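Local coordinates for protein importin-95 (Chaetomium thermophilum, PDB 4XRI) that probably ferries various cargo proteins into the nucleus as an importin-beta transport receptor built of HEAT repeats, and probably binds a small GTPase, at residues A83-Q86 with A87-L90; E139-H142 with A143-R146; T161-G164 with F165-T169; L174-S177 with L178-H181; I185-A188 with V189-A193. The protein carries 2 engineered substitutions. All blocks are in the same frame, centred on the assembly; numbering follows the deposited sequence.

In the fold
The five contacts are helix turns in the N-terminal arm of the importin-beta solenoid. Interactions 2 to 5 cluster, with centres about 12 to 17 Å apart. Interaction 2 meets interaction 3 through Leu144 CD1 and Ile166 CD1 (3.8 Å), interaction 4 through Met141 CG and Leu178 CD2 (3.9 Å), and interaction 5 through Met141 CE and Ile185 CD1 (3.8 Å). Interaction 3 meets interaction 4 through Thr169 CB and Leu174 CD2 (3.6 Å), and interaction 5 through Ile163 CG2 and Ile185 CG2 (3.6 Å); 4 and 5 merely adjoin in sequence. Interaction 1 stands apart, about 20 Å from interaction 3 between centres. Glycerol, probably from the crystallisation liquor, lies near His142, Thr161, His181 and Thr187.

Interaction 1. Residues A83-Q86 with A87-L90; sequences AALQ and AKWL
Lys88 leans its aliphatic shaft toward the preceding turn of helix 79-91, beside the Leu85 side chain and past Ala84 O. Its CB rests 3.1 Å from Leu85 O. CG anti to the carbonyl carbon (chi1 -64°) inclines the chain back along the helix, and CG comes to 3.3 Å from Ala84 O. CD then meets the Leu85 side chain, its contact with Leu85 CD2 being 3.8 Å, and the two side chains run side by side in the same direction. A bend at chi3 (65°) turns CE and NZ outward, so the ammonium end leads away from residues 83-86. A serine in place of Lys88 lacks CD and the ammonium group, and Leu85 CD2 would probably be left without packing on this side.

The backbone beneath is held unevenly. Lys88 N divides itself between Ala84 O at 3.1 Å and Leu85 O at 3.0 Å, both weak bonds, whereas Leu90 N reaches Gln86 O at 3.1 Å in a fairly straight bond (159°) lying in the carbonyl plane. Trp89, next along, turns its indole away from this turn: its ring meets Phe74, NE1 is hydrogen-bonded to Glu131, and the side chain packs on Ile127 and Ile130 of helix 114-131. Trp89 thus ties the helix to its neighbours within the importin-beta N-terminal domain. Chemically the contact between side chains is purely apolar: the lysine serves it with methylene groups, and the hydrogen bonding within the turn is left to the backbone.

Interaction 2. Residues E139-H142 with A143-R146; sequences ELMH and ALVR
Leu144 N gives the shortest sound bond of this turn, 2.8 Å to Leu140 O, and it comes in nearly along the C=O axis with an N-H...O angle of 158°. Three further i to i+4 bonds run beside it, from Ala143 N to Glu139 O, Val145 N to Met141 O and Arg146 N to His142 O. On this frame the apolar side chains of Leu140, Met141 and Leu144 meet. Leu140 CG, anti to the backbone N (chi1 -180°), carries CD1 forward along the helix to 3.8 Å from Leu144 CG. The two leucines cross obliquely, and Leu144 CD1 touches both Leu140 CD1, at 3.9 Å, and the thioether of Met141. The Met141 chain is bent at chi2 and chi3, which curls SD to 4.0 Å from Leu144 CD1 and CE to 4.1 Å from that same methyl. An alanine at Leu144 removes CG and both methyls and would probably open a gap beside Leu140 CD1 and the sulfur, leaving the methionine tip more liberty to turn.

On the outer side, His142 and Arg146 stand one turn apart with His142 NE2 4.9 Å from Arg146 NH2, not in contact; Arg146 also makes a weak, long ion pair with Glu150. The buried leucines and methionine press on Ile166, while Leu140 also touches Ile124 and Ala128 of helix 114-131. Helices 140-150 and 153-168, consecutive in the chain, pack antiparallel, as neighbouring helices of a HEAT-repeat solenoid do.

Interaction 3. Residues T161-G164 with F165-T169; sequences TAIG and FICET
Thr161 to Glu168 run as regular helix, each N-H from Phe165 to Glu168 bonded to the carbonyl four residues back, the Cys167 N to Ile163 O bond being 2.9 Å. One turn apart, Thr161 and Phe165 lie side by side. The methyl CG2 of Thr161 sits over a face of the Phe165 ring, 3.8 Å from its centroid and 28° off the normal, a CH-pi contact whose closest approach is 3.4 Å to CZ. The same face also receives Thr161 O, 3.2 Å from Phe165 CG, so methyl and carbonyl cover opposite ends of the ring. CG2 stands anti to the Thr161 N, which directs the methyl forward to the ring, and OG1 bonds back to Gln157 O. On another flank, Cys167 SG lies alongside Ile163 CG2 at 4.2 Å. Where the helix gives out, Thr169 OG1 donates to Phe165 O at 2.9 Å, in the carbonyl plane. Phe165 leans on Gln118, Gln122 and Ala125 of helix 114-131, and Cys167 faces helix 182-193: a helix packed between neighbouring helices, as in a HEAT-repeat solenoid.

Interaction 4. Residues L174-S177 with L178-H181; sequences LRNS and LVGH
Leu174 O is met by two atoms of Leu178: N at 3.1 Å in a weak bond, and CG at 3.3 Å. Ser177 OG adds a much shorter bond to this carbonyl, 2.6 Å, so one acceptor serves a hydroxyl and an amide. The serine manages this because its OG stands between the backbone N and the carbonyl carbon (chi1 77°), a rotamer that folds the hydroxyl back over the turn. Leu178 N has a second acceptor in Arg175 O, 3.0 Å away, but sits above the carbonyl plane, 65° out of it. Beyond these bonds side-chain contact is light: Leu174 CG and Leu178 CD1 are 4.4 Å apart, and the amide oxygen Asn176 OD1 lies 3.9 Å from the methyl Val179 CG2.

Such tightening, with amides bonded three residues back, suits a chain leaving a helix. Val179 N follows the pattern with a weak bond to Asn176 O, and His181 N closes on Leu178 O at 2.8 Å. The chain thus turns within a few residues from helix 172-178 to His181, the N-cap position of helix 182-193, a short interhelical link in the HEAT-repeat solenoid.

Farther out, the Arg175 guanidinium is drawn off to a salt bridge with Glu215. Leu178 is buried against Phe216 as well as Met141, and Leu174 packs on Leu132. At the start of the turn, Leu174 N is hydrogen-bonded to Asp171, while His181 ND1 at the far end bonds a glycerol, probably from the crystallisation liquor.

Interaction 5. Residues I185-A188 with V189-A193; sequences ILTA and VVQGA
Val189 N to Ile185 O (3.1 Å), Val190 N to Leu186 O and Gln191 N to Thr187 O (2.9 Å) are fairly straight i to i+4 backbone bonds of helix 182-193, with N-H...O angles of 156° to 159°. Gly192 N reaches Ala188 O from above the carbonyl plane, and Ala193 N closes on Val190 O, three residues back, at 3.0 Å.

Apolar contacts line the buried sides. Leu186 and Val190 lie side by side, Leu186 CD1 at 3.7 Å from Val190 CG2, and that leucine methyl also nears Val189 CG2. Val189 CG1 lies 4.4 Å from Ile185 CG2.

A mixed contact occupies the outer side. Thr187 CG2 sits above the plane of the Gln191 amide, 3.5 Å from CD. The extended glutamine chain carries the amide alongside Thr187, and chi3 near -10° turns its face to the methyl, while Thr187 OG1 turns back to bond Asn183 O.

Ile185 reaches Val145 of helix 140-150 and Cys167 of helix 153-168, whereas Leu186 and Val190 face Ile230 and Tyr229 of helix 224-238. A helix with apolar groups on both these flanks, buried between its predecessors and successors, is the stacking that builds a HEAT-repeat solenoid.

Interaction 1. Residues A83-Q86 with A87-L90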
loop_
_atom_site.group_PDB
_atom_site.type_symbol
_atom_site.label_atom_id
_atom_site.label_comp_id
_atom_site.label_asym_id
_atom_site.label_seq_id
_atom_site.Cartn_x
_atom_site.Cartn_y
_atom_site.Cartn_z
ATOM N N ALA A 83 -5.364 26.076 1.343
ATOM C CA ALA A 83 -6.231 27.052 0.692
ATOM C C ALA A 83 -6.597 28.186 1.638
ATOM O O ALA A 83 -6.469 29.362 1.298
ATOM C CB ALA A 83 -7.488 26.375 0.179
ATOM N N ALA A 84 -7.039 27.817 2.836
ATOM C CA ALA A 84 -7.481 28.783 3.834
ATOM C C ALA A 84 -6.328 29.659 4.318
ATOM O O ALA A 84 -6.432 30.887 4.333
ATOM C CB ALA A 84 -8.122 28.067 5.006
ATOM N N LEU A 85 -5.228 29.018 4.699
ATOM C CA LEU A 85 -4.088 29.721 5.277
ATOM C C LEU A 85 -3.412 30.662 4.288
ATOM O O LEU A 85 -3.005 31.765 4.651
ATOM C CB LEU A 85 -3.068 28.717 5.808
ATOM C CG LEU A 85 -3.528 27.831 6.965
ATOM C CD1 LEU A 85 -2.386 26.945 7.414
ATOM C CD2 LEU A 85 -4.046 28.676 8.118
ATOM N N GLN A 86 -3.295 30.231 3.038
ATOM C CA GLN A 86 -2.682 31.062 2.018
ATOM C C GLN A 86 -3.539 32.299 1.861
ATOM O O GLN A 86 -3.033 33.400 1.732
ATOM C CB GLN A 86 -2.604 30.331 0.681
ATOM C CG GLN A 86 -1.653 29.144 0.699
ATOM C CD GLN A 86 -1.625 28.372 -0.605
ATOM O OE1 GLN A 86 -2.589 28.393 -1.365
ATOM N NE2 GLN A 86 -0.521 27.694 -0.870
ATOM N N ALA A 87 -4.850 32.097 1.877
ATOM C CA ALA A 87 -5.798 33.198 1.755
ATOM C C ALA A 87 -5.585 34.202 2.883
ATOM O O ALA A 87 -5.805 35.404 2.710
ATOM C CB ALA A 87 -7.223 32.680 1.773
ATOM N N LYS A 88 -5.150 33.699 4.036
ATOM C CA LYS A 88 -4.865 34.550 5.186
ATOM C C LYS A 88 -3.685 35.475 4.901
ATOM O O LYS A 88 -3.684 36.634 5.320
ATOM C CB LYS A 88 -4.586 33.709 6.435
ATOM C CG LYS A 88 -5.767 32.870 6.904
ATOM C CD LYS A 88 -5.485 32.212 8.250
ATOM C CE LYS A 88 -5.334 33.251 9.353
ATOM N NZ LYS A 88 -5.042 32.625 10.674
ATOM N N TRP A 89 -2.685 34.969 4.185
ATOM C CA TRP A 89 -1.541 35.795 3.816
ATOM C C TRP A 89 -1.954 36.859 2.809
ATOM O O TRP A 89 -1.554 38.020 2.910
ATOM C CB TRP A 89 -0.405 34.952 3.236
ATOM C CG TRP A 89 0.719 35.790 2.688
ATOM C CD1 TRP A 89 0.874 36.216 1.399
ATOM C CD2 TRP A 89 1.838 36.308 3.417
ATOM N NE1 TRP A 89 2.020 36.963 1.280
ATOM C CE2 TRP A 89 2.633 37.033 2.505
ATOM C CE3 TRP A 89 2.247 36.226 4.752
ATOM C CZ2 TRP A 89 3.810 37.675 2.884
ATOM C CZ3 TRP A 89 3.418 36.860 5.126
ATOM C CH2 TRP A 89 4.185 37.576 4.196
ATOM N N LEU A 90 -2.761 36.449 1.838
ATOM C CA LEU A 90 -3.188 37.338 0.767
ATOM C C LEU A 90 -4.156 38.424 1.233
ATOM O O LEU A 90 -3.990 39.595 0.885
ATOM C CB LEU A 90 -3.834 36.529 -0.362
ATOM C CG LEU A 90 -2.891 35.788 -1.314
ATOM C CD1 LEU A 90 -3.686 35.031 -2.373
ATOM C CD2 LEU A 90 -1.919 36.760 -1.963
#

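Interaction 2. Residues E139-H142 with A143-R146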
loop_
_atom_site.group_PDB
_atom_site.type_symbol
_atom_site.label_atom_id
_atom_site.label_comp_id
_atom_site.label_asym_id
_atom_site.label_seq_id
_atom_site.Cartn_x
_atom_site.Cartn_y
_atom_site.Cartn_z
ATOM N N GLU A 139 11.420 40.613 -6.904
ATOM C CA GLU A 139 12.828 40.768 -6.541
ATOM C C GLU A 139 13.464 39.473 -6.043
ATOM O O GLU A 139 14.690 39.357 -5.997
ATOM C CB GLU A 139 12.990 41.845 -5.464
ATOM C CG GLU A 139 12.393 43.201 -5.811
ATOM C CD GLU A 139 10.960 43.354 -5.338
ATOM O OE1 GLU A 139 10.307 42.326 -5.061
ATOM O OE2 GLU A 139 10.491 44.507 -5.236
ATOM N N LEU A 140 12.629 38.501 -5.687
ATOM C CA LEU A 140 13.076 37.348 -4.906
ATOM C C LEU A 140 14.135 36.463 -5.568
ATOM O O LEU A 140 15.240 36.322 -5.042
ATOM C CB LEU A 140 11.878 36.476 -4.539
ATOM C CG LEU A 140 12.265 35.245 -3.718
ATOM C CD1 LEU A 140 12.962 35.660 -2.430
ATOM C CD2 LEU A 140 11.051 34.386 -3.421
ATOM N N MET A 141 13.798 35.852 -6.700
ATOM C CA MET A 141 14.676 34.853 -7.307
ATOM C C MET A 141 16.019 35.445 -7.731
ATOM O O MET A 141 17.048 34.776 -7.649
ATOM C CB MET A 141 13.992 34.191 -8.506
ATOM C CG MET A 141 12.720 33.414 -8.157
ATOM S SD MET A 141 12.865 32.362 -6.692
ATOM C CE MET A 141 14.134 31.204 -7.196
ATOM N N HIS A 142 16.005 36.697 -8.178
ATOM C CA HIS A 142 17.240 37.392 -8.523
ATOM C C HIS A 142 18.105 37.568 -7.279
ATOM O O HIS A 142 19.323 37.398 -7.328
ATOM C CB HIS A 142 16.942 38.751 -9.162
ATOM C CG HIS A 142 18.163 39.487 -9.621
ATOM N ND1 HIS A 142 18.813 39.189 -10.798
ATOM C CD2 HIS A 142 18.854 40.504 -9.055
ATOM C CE1 HIS A 142 19.852 39.995 -10.940
ATOM N NE2 HIS A 142 19.900 40.800 -9.896
ATOM N N ALA A 143 17.463 37.901 -6.164
ATOM C CA ALA A 143 18.159 38.106 -4.901
ATOM C C ALA A 143 18.741 36.795 -4.382
ATOM O O ALA A 143 19.867 36.762 -3.887
ATOM C CB ALA A 143 17.222 38.718 -3.872
ATOM N N LEU A 144 17.968 35.719 -4.499
ATOM C CA LEU A 144 18.408 34.402 -4.049
ATOM C C LEU A 144 19.591 33.895 -4.867
ATOM O O LEU A 144 20.555 33.366 -4.317
ATOM C CB LEU A 144 17.255 33.398 -4.122
ATOM C CG LEU A 144 16.091 33.599 -3.150
ATOM C CD1 LEU A 144 15.018 32.542 -3.380
ATOM C CD2 LEU A 144 16.584 33.566 -1.711
ATOM N N VAL A 145 19.504 34.051 -6.183
ATOM C CA VAL A 145 20.582 33.643 -7.078
ATOM C C VAL A 145 21.837 34.467 -6.806
ATOM O O VAL A 145 22.951 33.943 -6.806
ATOM C CB VAL A 145 20.175 33.791 -8.563
ATOM C CG1 VAL A 145 21.385 33.660 -9.473
ATOM C CG2 VAL A 145 19.117 32.762 -8.929
ATOM N N ARG A 146 21.642 35.757 -6.559
ATOM C CA ARG A 146 22.750 36.653 -6.250
ATOM C C ARG A 146 23.407 36.240 -4.935
ATOM O O ARG A 146 24.631 36.134 -4.847
ATOM C CB ARG A 146 22.264 38.103 -6.180
ATOM C CG ARG A 146 23.372 39.140 -6.132
ATOM C CD ARG A 146 22.790 40.543 -6.109
ATOM N NE ARG A 146 23.785 41.556 -5.764
ATOM C CZ ARG A 146 24.398 42.341 -6.646
ATOM N NH1 ARG A 146 25.287 43.233 -6.233
ATOM N NH2 ARG A 146 24.121 42.238 -7.938
#

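Interaction 3. Residues T161-G164 with F165-T169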
loop_
_atom_site.group_PDB
_atom_site.type_symbol
_atom_site.label_atom_id
_atom_site.label_comp_id
_atom_site.label_asym_id
_atom_site.label_seq_id
_atom_site.Cartn_x
_atom_site.Cartn_y
_atom_site.Cartn_z
ATOM N N THR A 161 19.433 26.684 -0.166
ATOM C CA THR A 161 18.393 25.885 0.466
ATOM C C THR A 161 17.000 26.409 0.120
ATOM O O THR A 161 16.076 25.632 -0.133
ATOM C CB THR A 161 18.576 25.869 1.997
ATOM O OG1 THR A 161 19.831 25.258 2.324
ATOM C CG2 THR A 161 17.464 25.090 2.664
ATOM N N ALA A 162 16.860 27.732 0.100
ATOM C CA ALA A 162 15.590 28.367 -0.235
ATOM C C ALA A 162 15.231 28.129 -1.697
ATOM O O ALA A 162 14.079 27.849 -2.028
ATOM C CB ALA A 162 15.646 29.861 0.063
ATOM N N ILE A 163 16.233 28.242 -2.565
ATOM C CA ILE A 163 16.068 27.965 -3.987
ATOM C C ILE A 163 15.578 26.536 -4.212
ATOM O O ILE A 163 14.670 26.294 -5.011
ATOM C CB ILE A 163 17.389 28.192 -4.753
ATOM C CG1 ILE A 163 17.674 29.692 -4.887
ATOM C CG2 ILE A 163 17.337 27.540 -6.124
ATOM C CD1 ILE A 163 19.049 30.001 -5.447
ATOM N N GLY A 164 16.176 25.596 -3.490
ATOM C CA GLY A 164 15.798 24.198 -3.582
ATOM C C GLY A 164 14.372 23.953 -3.128
ATOM O O GLY A 164 13.628 23.208 -3.764
ATOM N N PHE A 165 13.995 24.587 -2.020
ATOM C CA PHE A 165 12.641 24.484 -1.477
ATOM C C PHE A 165 11.603 24.968 -2.479
ATOM O O PHE A 165 10.553 24.349 -2.656
ATOM C CB PHE A 165 12.513 25.291 -0.179
ATOM C CG PHE A 165 13.214 24.675 0.997
ATOM C CD1 PHE A 165 13.755 23.404 0.915
ATOM C CD2 PHE A 165 13.317 25.366 2.193
ATOM C CE1 PHE A 165 14.393 22.837 1.998
ATOM C CE2 PHE A 165 13.950 24.802 3.283
ATOM C CZ PHE A 165 14.489 23.534 3.185
ATOM N N ILE A 166 11.910 26.084 -3.129
ATOM C CA ILE A 166 11.015 26.691 -4.102
ATOM C C ILE A 166 10.911 25.843 -5.371
ATOM O O ILE A 166 9.817 25.621 -5.891
ATOM C CB ILE A 166 11.484 28.114 -4.460
ATOM C CG1 ILE A 166 11.289 29.045 -3.262
ATOM C CG2 ILE A 166 10.732 28.645 -5.668
ATOM C CD1 ILE A 166 11.917 30.412 -3.433
ATOM N N CYS A 167 12.050 25.352 -5.852
ATOM C CA CYS A 167 12.084 24.585 -7.095
ATOM C C CYS A 167 11.493 23.183 -6.955
ATOM O O CYS A 167 11.022 22.609 -7.934
ATOM C CB CYS A 167 13.520 24.487 -7.616
ATOM S SG CYS A 167 14.127 25.998 -8.399
ATOM N N GLU A 168 11.513 22.629 -5.746
ATOM C CA GLU A 168 11.008 21.274 -5.542
ATOM C C GLU A 168 9.489 21.260 -5.432
ATOM O O GLU A 168 8.858 20.217 -5.613
ATOM C CB GLU A 168 11.623 20.638 -4.291
ATOM C CG GLU A 168 11.024 21.106 -2.980
ATOM C CD GLU A 168 11.535 20.315 -1.785
ATOM O OE1 GLU A 168 11.401 20.807 -0.643
ATOM O OE2 GLU A 168 12.064 19.201 -1.986
ATOM N N THR A 169 8.913 22.419 -5.131
ATOM C CA THR A 169 7.470 22.538 -4.962
ATOM C C THR A 169 6.738 22.135 -6.233
ATOM O O THR A 169 6.799 22.824 -7.248
ATOM C CB THR A 169 7.055 23.967 -4.575
ATOM O OG1 THR A 169 7.684 24.330 -3.339
ATOM C CG2 THR A 169 5.544 24.056 -4.415
#

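Interaction 4. Residues L174-S177 with L178-H181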
loop_
_atom_site.group_PDB
_atom_site.type_symbol
_atom_site.label_atom_id
_atom_site.label_comp_id
_atom_site.label_asym_id
_atom_site.label_seq_id
_atom_site.Cartn_x
_atom_site.Cartn_y
_atom_site.Cartn_z
ATOM N N LEU A 174 3.684 27.799 -10.026
ATOM C CA LEU A 174 4.964 28.222 -9.470
ATOM C C LEU A 174 6.112 27.852 -10.405
ATOM O O LEU A 174 6.987 28.676 -10.678
ATOM C CB LEU A 174 5.184 27.601 -8.093
ATOM C CG LEU A 174 6.515 27.918 -7.410
ATOM C CD1 LEU A 174 6.697 29.420 -7.254
ATOM C CD2 LEU A 174 6.596 27.230 -6.062
ATOM N N ARG A 175 6.098 26.611 -10.885
ATOM C CA ARG A 175 7.079 26.139 -11.860
ATOM C C ARG A 175 7.135 27.071 -13.064
ATOM O O ARG A 175 8.209 27.512 -13.472
ATOM C CB ARG A 175 6.749 24.714 -12.318
ATOM C CG ARG A 175 7.107 23.626 -11.322
ATOM C CD ARG A 175 8.612 23.539 -11.091
ATOM N NE ARG A 175 9.062 22.159 -10.922
ATOM C CZ ARG A 175 8.818 21.417 -9.848
ATOM N NH1 ARG A 175 8.123 21.911 -8.835
ATOM N NH2 ARG A 175 9.266 20.173 -9.785
ATOM N N ASN A 176 5.963 27.372 -13.616
ATOM C CA ASN A 176 5.845 28.234 -14.784
ATOM C C ASN A 176 6.363 29.641 -14.513
ATOM O O ASN A 176 6.948 30.272 -15.391
ATOM C CB ASN A 176 4.390 28.299 -15.251
ATOM C CG ASN A 176 4.218 29.136 -16.501
ATOM O OD1 ASN A 176 5.018 29.054 -17.434
ATOM N ND2 ASN A 176 3.170 29.952 -16.525
ATOM N N SER A 177 6.150 30.127 -13.293
ATOM C CA SER A 177 6.621 31.455 -12.913
ATOM C C SER A 177 8.142 31.486 -12.786
ATOM O O SER A 177 8.758 32.549 -12.860
ATOM C CB SER A 177 5.980 31.900 -11.597
ATOM O OG SER A 177 6.585 31.262 -10.487
ATOM N N LEU A 178 8.742 30.315 -12.596
ATOM C CA LEU A 178 10.189 30.208 -12.422
ATOM C C LEU A 178 10.920 30.043 -13.750
ATOM O O LEU A 178 12.139 30.193 -13.811
ATOM C CB LEU A 178 10.535 29.027 -11.511
ATOM C CG LEU A 178 10.166 29.089 -10.030
ATOM C CD1 LEU A 178 10.442 27.745 -9.366
ATOM C CD2 LEU A 178 10.937 30.202 -9.340
ATOM N N VAL A 179 10.161 29.730 -14.799
ATOM C CA VAL A 179 10.695 29.322 -16.102
ATOM C C VAL A 179 11.812 30.223 -16.619
ATOM O O VAL A 179 12.822 29.741 -17.135
ATOM C CB VAL A 179 9.566 29.274 -17.158
ATOM C CG1 VAL A 179 10.119 29.401 -18.573
ATOM C CG2 VAL A 179 8.763 27.991 -17.012
ATOM N N GLY A 180 11.631 31.529 -16.464
ATOM C CA GLY A 180 12.596 32.492 -16.961
ATOM C C GLY A 180 13.906 32.524 -16.194
ATOM O O GLY A 180 14.912 33.034 -16.691
ATOM N N HIS A 181 13.901 31.984 -14.979
ATOM C CA HIS A 181 15.094 31.988 -14.134
ATOM C C HIS A 181 15.863 30.672 -14.203
ATOM O O HIS A 181 16.823 30.471 -13.459
ATOM C CB HIS A 181 14.719 32.265 -12.676
ATOM C CG HIS A 181 14.158 33.632 -12.439
ATOM N ND1 HIS A 181 14.951 34.756 -12.343
ATOM C CD2 HIS A 181 12.884 34.054 -12.260
ATOM C CE1 HIS A 181 14.188 35.813 -12.124
ATOM N NE2 HIS A 181 12.930 35.414 -12.070
#

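Interaction 5. Residues I185-A188 with V189-A193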
loop_
_atom_site.group_PDB
_atom_site.type_symbol
_atom_site.label_atom_id
_atom_site.label_comp_id
_atom_site.label_asym_id
_atom_site.label_seq_id
_atom_site.Cartn_x
_atom_site.Cartn_y
_atom_site.Cartn_z
ATOM N N ILE A 185 19.332 29.886 -12.141
ATOM C CA ILE A 185 19.217 29.031 -10.966
ATOM C C ILE A 185 20.127 27.812 -11.081
ATOM O O ILE A 185 20.861 27.481 -10.148
ATOM C CB ILE A 185 17.766 28.571 -10.758
ATOM C CG1 ILE A 185 16.892 29.758 -10.355
ATOM C CG2 ILE A 185 17.700 27.483 -9.701
ATOM C CD1 ILE A 185 15.414 29.435 -10.322
ATOM N N LEU A 186 20.078 27.153 -12.235
ATOM C CA LEU A 186 20.893 25.969 -12.480
ATOM C C LEU A 186 22.380 26.290 -12.385
ATOM O O LEU A 186 23.158 25.524 -11.815
ATOM C CB LEU A 186 20.576 25.370 -13.851
ATOM C CG LEU A 186 21.421 24.156 -14.244
ATOM C CD1 LEU A 186 21.226 23.028 -13.242
ATOM C CD2 LEU A 186 21.087 23.694 -15.657
ATOM N N THR A 187 22.767 27.431 -12.944
ATOM C CA THR A 187 24.158 27.865 -12.906
ATOM C C THR A 187 24.609 28.090 -11.466
ATOM O O THR A 187 25.711 27.701 -11.081
ATOM C CB THR A 187 24.370 29.157 -13.720
ATOM O OG1 THR A 187 24.134 28.892 -15.109
ATOM C CG2 THR A 187 25.788 29.673 -13.550
ATOM N N ALA A 188 23.735 28.701 -10.671
ATOM C CA ALA A 188 24.052 29.027 -9.285
ATOM C C ALA A 188 24.269 27.774 -8.438
ATOM O O ALA A 188 25.214 27.711 -7.649
ATOM C CB ALA A 188 22.950 29.884 -8.677
ATOM N N VAL A 189 23.402 26.778 -8.599
ATOM C CA VAL A 189 23.484 25.577 -7.772
ATOM C C VAL A 189 24.631 24.665 -8.211
ATOM O O VAL A 189 25.285 24.040 -7.376
ATOM C CB VAL A 189 22.152 24.783 -7.779
ATOM C CG1 VAL A 189 21.002 25.687 -7.351
ATOM C CG2 VAL A 189 21.869 24.167 -9.135
ATOM N N VAL A 190 24.889 24.604 -9.515
ATOM C CA VAL A 190 25.951 23.749 -10.034
ATOM C C VAL A 190 27.311 24.338 -9.686
ATOM O O VAL A 190 28.215 23.624 -9.239
ATOM C CB VAL A 190 25.850 23.562 -11.561
ATOM C CG1 VAL A 190 27.140 22.966 -12.116
ATOM C CG2 VAL A 190 24.665 22.680 -11.907
ATOM N N GLN A 191 27.453 25.644 -9.887
ATOM C CA GLN A 191 28.702 26.322 -9.559
ATOM C C GLN A 191 28.977 26.269 -8.064
ATOM O O GLN A 191 30.128 26.231 -7.635
ATOM C CB GLN A 191 28.676 27.774 -10.033
ATOM C CG GLN A 191 28.836 27.929 -11.535
ATOM C CD GLN A 191 28.943 29.378 -11.973
ATOM O OE1 GLN A 191 28.718 30.299 -11.186
ATOM N NE2 GLN A 191 29.290 29.586 -13.239
ATOM N N GLY A 192 27.915 26.257 -7.269
ATOM C CA GLY A 192 28.063 26.171 -5.831
ATOM C C GLY A 192 28.519 24.791 -5.398
ATOM O O GLY A 192 29.133 24.635 -4.347
ATOM N N ALA A 193 28.213 23.787 -6.213
ATOM C CA ALA A 193 28.469 22.393 -5.859
ATOM C C ALA A 193 29.846 21.914 -6.309
ATOM O O ALA A 193 30.330 20.877 -5.856
ATOM C CB ALA A 193 27.390 21.499 -6.454
#